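Local coordinates for putative alcohol dehydrogenase (Sinorhizobium meliloti, PDB 4J6F), which probably oxidises alcohols to aldehydes or ketones with a nicotinamide cofactor, as a putative zinc-binding member of the medium-chain dehydrogenase family, at residues F188-E200 with G218-R230. Residues are numbered along the deposited sequence; the frame is centred on the assembly and turned at random.
Sequences FCCAYLTGERMLE and GVGSAIIQLARAR
R230 NH2 is gripped by two carboxylates of the facing helix, in a small salt-bridge network. E200 OE2 lies 3.0 Å from R230 NH2, at the edge of the guanidinium and nearly in its plane, although the two flat groups are turned 69° apart. The second salt bridge, from R230 NH2 to E196 OE1, is longer and its hydrogen bond weak; E196 OE1 is also paired with R338 of helix 333-344. A water ties the cluster further, donating to E196 OE2 and L226 O and accepting from R230 NE, while R230 NH1 bonds to L204 O. One face of the guanidinium lies over L199, whose CB stands 3.9 Å from R230 CZ.

Helix 218-229 follows strand 209-212 of the parallel Rossmann-type sheet, and the axes of helices 189-200 and 218-229 cross at -56°, 8.2 Å apart at their closest. At the crossing, I223 CG1 lies against G195 CA, and L226 drops as a knob among Y192, G195, E196 and L199, its CD1 3.5 Å from Y192 O. The branches of V219 divide between M198 and A191, CG1 near the SE atom of M198, a selenomethionine, and CG2 against A191 CB.

At the other flank, A222 CB makes a CH-pi contact 3.3 Å from the centroid of the Y192 ring, almost exactly on its normal, while F188 CD1 covers the opposite face. The amide of Q225 stands 83° to this ring; its NE2 gives Y192 OH a weak hydrogen bond at the ring edge, and its OE1 accepts from R349 N.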
ATOM      1  N   PHE A 188     -23.853   7.228 -12.602  1.00 34.95           N
ATOM      2  CA  PHE A 188     -23.280   6.234 -11.685  1.00 34.20           C
ATOM      3  C   PHE A 188     -22.021   5.470 -12.102  1.00 36.53           C
ATOM      4  O   PHE A 188     -21.060   5.414 -11.332  1.00 38.12           O
ATOM      5  CB  PHE A 188     -24.339   5.229 -11.257  1.00 30.78           C
ATOM      6  CG  PHE A 188     -25.429   5.809 -10.404  1.00 29.92           C
ATOM      7  CD1 PHE A 188     -25.183   6.186  -9.096  1.00 29.87           C
ATOM      8  CD2 PHE A 188     -26.718   5.922 -10.892  1.00 30.36           C
ATOM      9  CE1 PHE A 188     -26.199   6.686  -8.300  1.00 31.51           C
ATOM     10  CE2 PHE A 188     -27.740   6.420 -10.101  1.00 31.94           C
ATOM     11  CZ  PHE A 188     -27.484   6.801  -8.799  1.00 32.28           C
ATOM     12  N   CYS A 189     -21.968   4.897 -13.297  1.00 35.45           N
ATOM     13  CA  CYS A 189     -21.070   3.765 -13.547  1.00 35.33           C
ATOM     14  C   CYS A 189     -19.531   3.852 -13.411  1.00 33.42           C
ATOM     15  O   CYS A 189     -18.957   3.034 -12.720  1.00 33.08           O
ATOM     16  CB  CYS A 189     -21.378   3.210 -14.932  1.00 40.41           C
ATOM     17  SG  CYS A 189     -20.299   1.873 -15.442  1.00 50.25           S
ATOM     18  N   CYS A 190     -18.864   4.840 -13.988  1.00 32.55           N
ATOM     19  CA  CYS A 190     -17.428   4.989 -13.792  1.00 30.33           C
ATOM     20  C   CYS A 190     -17.049   5.376 -12.370  1.00 29.62           C
ATOM     21  O   CYS A 190     -16.288   4.656 -11.728  1.00 32.49           O
ATOM     22  CB  CYS A 190     -16.828   5.980 -14.795  1.00 32.42           C
ATOM     23  SG  CYS A 190     -15.034   6.201 -14.650  1.00 34.48           S
ATOM     24  N   ALA A 191     -17.558   6.493 -11.860  1.00 27.65           N
ATOM     25  CA  ALA A 191     -17.121   6.938 -10.533  1.00 27.06           C
ATOM     26  C   ALA A 191     -17.549   6.016  -9.381  1.00 26.97           C
ATOM     27  O   ALA A 191     -16.772   5.827  -8.438  1.00 26.41           O
ATOM     28  CB  ALA A 191     -17.524   8.373 -10.260  1.00 27.00           C
ATOM     29  N   TYR A 192     -18.754   5.438  -9.459  1.00 26.25           N
ATOM     30  CA  TYR A 192     -19.266   4.609  -8.357  1.00 26.92           C
ATOM     31  C   TYR A 192     -18.673   3.199  -8.368  1.00 27.90           C
ATOM     32  O   TYR A 192     -18.459   2.601  -7.308  1.00 29.24           O
ATOM     33  CB  TYR A 192     -20.805   4.607  -8.284  1.00 27.40           C
ATOM     34  CG  TYR A 192     -21.382   5.946  -7.823  1.00 29.74           C
ATOM     35  CD1 TYR A 192     -21.269   7.089  -8.623  1.00 29.99           C
ATOM     36  CD2 TYR A 192     -22.025   6.078  -6.589  1.00 29.32           C
ATOM     37  CE1 TYR A 192     -21.773   8.308  -8.211  1.00 30.05           C
ATOM     38  CE2 TYR A 192     -22.539   7.300  -6.173  1.00 29.23           C
ATOM     39  CZ  TYR A 192     -22.407   8.412  -6.990  1.00 30.86           C
ATOM     40  OH  TYR A 192     -22.893   9.652  -6.610  1.00 33.72           O
ATOM     41  N   LEU A 193     -18.374   2.677  -9.550  1.00 26.27           N
ATOM     42  CA  LEU A 193     -17.643   1.430  -9.617  1.00 27.25           C
ATOM     43  C   LEU A 193     -16.261   1.651  -9.015  1.00 29.39           C
ATOM     44  O   LEU A 193     -15.828   0.870  -8.150  1.00 29.73           O
ATOM     45  CB  LEU A 193     -17.521   0.932 -11.056  1.00 27.08           C
ATOM     46  CG  LEU A 193     -16.866  -0.438 -11.231  1.00 27.40           C
ATOM     47  CD1 LEU A 193     -17.586  -1.514 -10.432  1.00 26.67           C
ATOM     48  CD2 LEU A 193     -16.839  -0.813 -12.704  1.00 28.99           C
ATOM     49  N   THR A 194     -15.590   2.721  -9.467  1.00 28.01           N
ATOM     50  CA  THR A 194     -14.267   3.105  -8.967  1.00 27.55           C
ATOM     51  C   THR A 194     -14.283   3.344  -7.453  1.00 28.41           C
ATOM     52  O   THR A 194     -13.471   2.777  -6.720  1.00 29.52           O
ATOM     53  CB  THR A 194     -13.706   4.314  -9.745  1.00 28.56           C
ATOM     54  OG1 THR A 194     -13.500   3.921 -11.098  1.00 31.14           O
ATOM     55  CG2 THR A 194     -12.369   4.765  -9.212  1.00 26.99           C
ATOM     56  N   GLY A 195     -15.217   4.166  -6.990  1.00 28.72           N
ATOM     57  CA  GLY A 195     -15.496   4.297  -5.560  1.00 29.49           C
ATOM     58  C   GLY A 195     -15.618   2.976  -4.814  1.00 29.81           C
ATOM     59  O   GLY A 195     -14.890   2.752  -3.850  1.00 32.23           O
ATOM     60  N   GLU A 196     -16.519   2.095  -5.252  1.00 29.28           N
ATOM     61  CA  GLU A 196     -16.697   0.790  -4.589  1.00 30.74           C
ATOM     62  C   GLU A 196     -15.407  -0.001  -4.437  1.00 30.10           C
ATOM     63  O   GLU A 196     -15.136  -0.501  -3.341  1.00 31.17           O
ATOM     64  CB  GLU A 196     -17.714  -0.095  -5.308  1.00 34.06           C
ATOM     65  CG  GLU A 196     -19.036  -0.254  -4.586  1.00 40.12           C
ATOM     66  CD  GLU A 196     -18.894  -0.747  -3.155  1.00 44.25           C
ATOM     67  OE1 GLU A 196     -18.495  -1.912  -2.942  1.00 45.26           O
ATOM     68  OE2 GLU A 196     -19.211   0.033  -2.240  1.00 46.55           O
ATOM     69  N   ARG A 197     -14.629  -0.114  -5.527  1.00 27.14           N
ATOM     70  CA  ARG A 197     -13.405  -0.924  -5.547  1.00 24.45           C
ATOM     71  C   ARG A 197     -12.466  -0.393  -4.491  1.00 24.81           C
ATOM     72  O   ARG A 197     -11.903  -1.153  -3.709  1.00 23.82           O
ATOM     73  CB  ARG A 197     -12.711  -0.850  -6.901  1.00 23.86           C
ATOM     74  CG  ARG A 197     -12.140  -2.161  -7.447  1.00 24.92           C
ATOM     75  CD  ARG A 197     -11.571  -3.108  -6.400  1.00 25.77           C
ATOM     76  NE  ARG A 197     -11.890  -4.507  -6.690  1.00 27.68           N
ATOM     77  CZ  ARG A 197     -11.007  -5.435  -7.052  1.00 28.64           C
ATOM     78  NH1 ARG A 197      -9.723  -5.138  -7.167  1.00 29.20           N
ATOM     79  NH2 ARG A 197     -11.410  -6.671  -7.297  1.00 29.08           N
HETATM   80  N   MSE A 198     -12.332   0.930  -4.457  1.00 28.33           N
HETATM   81  CA  MSE A 198     -11.455   1.613  -3.505  1.00 29.85           C
HETATM   82  C   MSE A 198     -11.844   1.197  -2.119  1.00 29.81           C
HETATM   83  O   MSE A 198     -10.987   0.800  -1.335  1.00 29.52           O
HETATM   84  CB  MSE A 198     -11.552   3.125  -3.663  1.00 31.21           C
HETATM   85  CG  MSE A 198     -10.725   3.645  -4.835  1.00 35.14           C
HETATM   86 SE   MSE A 198     -10.997   5.599  -5.014  1.00 41.49          SE
HETATM   87  CE  MSE A 198     -10.081   6.240  -3.396  1.00 38.97           C
ATOM     88  N   LEU A 199     -13.142   1.248  -1.818  1.00 30.52           N
ATOM     89  CA  LEU A 199     -13.636   0.904  -0.485  1.00 34.32           C
ATOM     90  C   LEU A 199     -13.472  -0.579  -0.166  1.00 37.29           C
ATOM     91  O   LEU A 199     -13.347  -0.959   0.999  1.00 37.60           O
ATOM     92  CB  LEU A 199     -15.093   1.341  -0.302  1.00 35.80           C
ATOM     93  CG  LEU A 199     -15.299   2.861  -0.314  1.00 37.00           C
ATOM     94  CD1 LEU A 199     -16.748   3.227  -0.056  1.00 39.68           C
ATOM     95  CD2 LEU A 199     -14.384   3.573   0.675  1.00 35.45           C
ATOM     96  N   GLU A 200     -13.460  -1.402  -1.210  1.00 38.02           N
ATOM     97  CA  GLU A 200     -13.278  -2.837  -1.073  1.00 37.78           C
ATOM     98  C   GLU A 200     -11.789  -3.182  -0.850  1.00 32.19           C
ATOM     99  O   GLU A 200     -11.445  -4.070  -0.050  1.00 29.53           O
ATOM    100  CB  GLU A 200     -13.854  -3.535  -2.313  1.00 45.19           C
ATOM    101  CG  GLU A 200     -14.107  -5.031  -2.163  1.00 57.42           C
ATOM    102  CD  GLU A 200     -15.398  -5.371  -1.435  1.00 65.41           C
ATOM    103  OE1 GLU A 200     -15.855  -6.522  -1.604  1.00 69.22           O
ATOM    104  OE2 GLU A 200     -15.956  -4.517  -0.700  1.00 64.30           O
ATOM    105  N   GLY A 218     -16.471  13.691  -8.682  1.00 29.53           N
ATOM    106  CA  GLY A 218     -17.216  12.492  -9.058  1.00 28.46           C
ATOM    107  C   GLY A 218     -17.029  11.373  -8.065  1.00 29.87           C
ATOM    108  O   GLY A 218     -17.954  10.988  -7.339  1.00 33.04           O
ATOM    109  N   VAL A 219     -15.808  10.870  -8.020  1.00 29.94           N
ATOM    110  CA  VAL A 219     -15.464   9.757  -7.153  1.00 28.81           C
ATOM    111  C   VAL A 219     -15.628  10.120  -5.679  1.00 29.75           C
ATOM    112  O   VAL A 219     -16.156   9.324  -4.901  1.00 31.61           O
ATOM    113  CB  VAL A 219     -14.038   9.262  -7.446  1.00 26.47           C
ATOM    114  CG1 VAL A 219     -13.733   8.040  -6.597  1.00 29.02           C
ATOM    115  CG2 VAL A 219     -13.883   8.947  -8.930  1.00 23.14           C
ATOM    116  N   GLY A 220     -15.193  11.329  -5.313  1.00 29.10           N
ATOM    117  CA  GLY A 220     -15.294  11.835  -3.944  1.00 27.43           C
ATOM    118  C   GLY A 220     -16.693  11.669  -3.417  1.00 28.48           C
ATOM    119  O   GLY A 220     -16.916  10.981  -2.423  1.00 28.90           O
ATOM    120  N   SER A 221     -17.642  12.272  -4.122  1.00 30.27           N
ATOM    121  CA  SER A 221     -19.046  12.232  -3.741  1.00 31.69           C
ATOM    122  C   SER A 221     -19.535  10.812  -3.628  1.00 31.22           C
ATOM    123  O   SER A 221     -20.280  10.487  -2.709  1.00 33.61           O
ATOM    124  CB  SER A 221     -19.888  12.970  -4.767  1.00 34.68           C
ATOM    125  OG  SER A 221     -19.587  14.348  -4.710  1.00 39.28           O
ATOM    126  N   ALA A 222     -19.107   9.969  -4.562  1.00 27.82           N
ATOM    127  CA  ALA A 222     -19.597   8.613  -4.609  1.00 27.66           C
ATOM    128  C   ALA A 222     -19.142   7.909  -3.358  1.00 27.78           C
ATOM    129  O   ALA A 222     -19.926   7.236  -2.692  1.00 30.53           O
ATOM    130  CB  ALA A 222     -19.077   7.900  -5.846  1.00 28.38           C
ATOM    131  N   ILE A 223     -17.875   8.091  -3.021  1.00 25.47           N
ATOM    132  CA  ILE A 223     -17.335   7.432  -1.864  1.00 25.93           C
ATOM    133  C   ILE A 223     -18.084   7.825  -0.605  1.00 29.11           C
ATOM    134  O   ILE A 223     -18.332   6.973   0.245  1.00 31.99           O
ATOM    135  CB  ILE A 223     -15.833   7.661  -1.734  1.00 24.81           C
ATOM    136  CG1 ILE A 223     -15.128   6.641  -2.598  1.00 23.52           C
ATOM    137  CG2 ILE A 223     -15.380   7.475  -0.294  1.00 26.01           C
ATOM    138  CD1 ILE A 223     -13.731   7.039  -2.932  1.00 24.38           C
ATOM    139  N   ILE A 224     -18.468   9.095  -0.500  1.00 29.27           N
ATOM    140  CA  ILE A 224     -19.278   9.547   0.629  1.00 32.03           C
ATOM    141  C   ILE A 224     -20.591   8.756   0.728  1.00 32.47           C
ATOM    142  O   ILE A 224     -20.957   8.268   1.803  1.00 35.03           O
ATOM    143  CB  ILE A 224     -19.524  11.068   0.572  1.00 34.53           C
ATOM    144  CG1 ILE A 224     -18.181  11.789   0.708  1.00 34.89           C
ATOM    145  CG2 ILE A 224     -20.514  11.521   1.655  1.00 34.35           C
ATOM    146  CD1 ILE A 224     -18.251  13.281   0.492  1.00 35.39           C
ATOM    147  N   GLN A 225     -21.278   8.608  -0.395  1.00 30.47           N
ATOM    148  CA  GLN A 225     -22.502   7.811  -0.431  1.00 30.12           C
ATOM    149  C   GLN A 225     -22.213   6.335  -0.175  1.00 29.27           C
ATOM    150  O   GLN A 225     -22.855   5.709   0.683  1.00 30.63           O
ATOM    151  CB  GLN A 225     -23.256   7.988  -1.751  1.00 28.35           C
ATOM    152  CG  GLN A 225     -23.857   9.365  -1.973  1.00 27.98           C
ATOM    153  CD  GLN A 225     -25.009   9.311  -2.949  1.00 30.02           C
ATOM    154  OE1 GLN A 225     -26.149   9.017  -2.560  1.00 31.51           O
ATOM    155  NE2 GLN A 225     -24.725   9.575  -4.231  1.00 29.65           N
ATOM    156  N   LEU A 226     -21.232   5.781  -0.882  1.00 25.64           N
ATOM    157  CA  LEU A 226     -20.935   4.369  -0.713  1.00 24.42           C
ATOM    158  C   LEU A 226     -20.482   4.053   0.713  1.00 24.81           C
ATOM    159  O   LEU A 226     -20.824   3.010   1.251  1.00 25.72           O
ATOM    160  CB  LEU A 226     -19.930   3.892  -1.745  1.00 23.08           C
ATOM    161  CG  LEU A 226     -20.355   4.022  -3.207  1.00 23.32           C
ATOM    162  CD1 LEU A 226     -19.131   3.836  -4.078  1.00 24.65           C
ATOM    163  CD2 LEU A 226     -21.417   3.017  -3.603  1.00 22.92           C
ATOM    164  N   ALA A 227     -19.744   4.962   1.341  1.00 24.30           N
ATOM    165  CA  ALA A 227     -19.396   4.803   2.751  1.00 25.15           C
ATOM    166  C   ALA A 227     -20.651   4.625   3.618  1.00 27.85           C
ATOM    167  O   ALA A 227     -20.719   3.726   4.468  1.00 27.84           O
ATOM    168  CB  ALA A 227     -18.590   5.990   3.240  1.00 24.70           C
ATOM    169  N   ARG A 228     -21.648   5.479   3.396  1.00 28.72           N
ATOM    170  CA  ARG A 228     -22.882   5.382   4.149  1.00 29.67           C
ATOM    171  C   ARG A 228     -23.579   4.051   3.876  1.00 31.16           C
ATOM    172  O   ARG A 228     -24.056   3.393   4.794  1.00 30.73           O
ATOM    173  CB  ARG A 228     -23.794   6.552   3.814  1.00 29.57           C
ATOM    174  CG  ARG A 228     -23.385   7.841   4.479  1.00 29.08           C
ATOM    175  CD  ARG A 228     -23.494   7.712   5.985  1.00 29.87           C
ATOM    176  NE  ARG A 228     -23.071   8.942   6.640  1.00 30.28           N
ATOM    177  CZ  ARG A 228     -22.855   9.076   7.940  1.00 30.51           C
ATOM    178  NH1 ARG A 228     -23.014   8.045   8.758  1.00 31.32           N
ATOM    179  NH2 ARG A 228     -22.463  10.248   8.416  1.00 30.97           N
ATOM    180  N   ALA A 229     -23.584   3.648   2.608  1.00 33.27           N
ATOM    181  CA  ALA A 229     -24.257   2.428   2.157  1.00 34.75           C
ATOM    182  C   ALA A 229     -23.796   1.172   2.877  1.00 36.49           C
ATOM    183  O   ALA A 229     -24.543   0.204   2.959  1.00 39.16           O
ATOM    184  CB  ALA A 229     -24.072   2.254   0.658  1.00 33.89           C
ATOM    185  N   ARG A 230     -22.565   1.185   3.385  1.00 35.63           N
ATOM    186  CA  ARG A 230     -21.983  -0.004   4.004  1.00 33.59           C
ATOM    187  C   ARG A 230     -21.817   0.179   5.521  1.00 34.17           C
ATOM    188  O   ARG A 230     -21.287  -0.695   6.205  1.00 33.81           O
ATOM    189  CB  ARG A 230     -20.671  -0.403   3.289  1.00 30.65           C
ATOM    190  CG  ARG A 230     -19.403   0.203   3.865  1.00 29.66           C
ATOM    191  CD  ARG A 230     -18.216   0.295   2.918  1.00 28.76           C
ATOM    192  NE  ARG A 230     -18.274  -0.516   1.705  1.00 29.45           N
ATOM    193  CZ  ARG A 230     -17.337  -1.385   1.318  1.00 28.16           C
ATOM    194  NH1 ARG A 230     -16.267  -1.601   2.065  1.00 27.14           N
ATOM    195  NH2 ARG A 230     -17.472  -2.044   0.173  1.00 26.79           N
TER
HETATM  196  O   HOH W   1     -20.151   0.530   0.195  1.00 26.18           O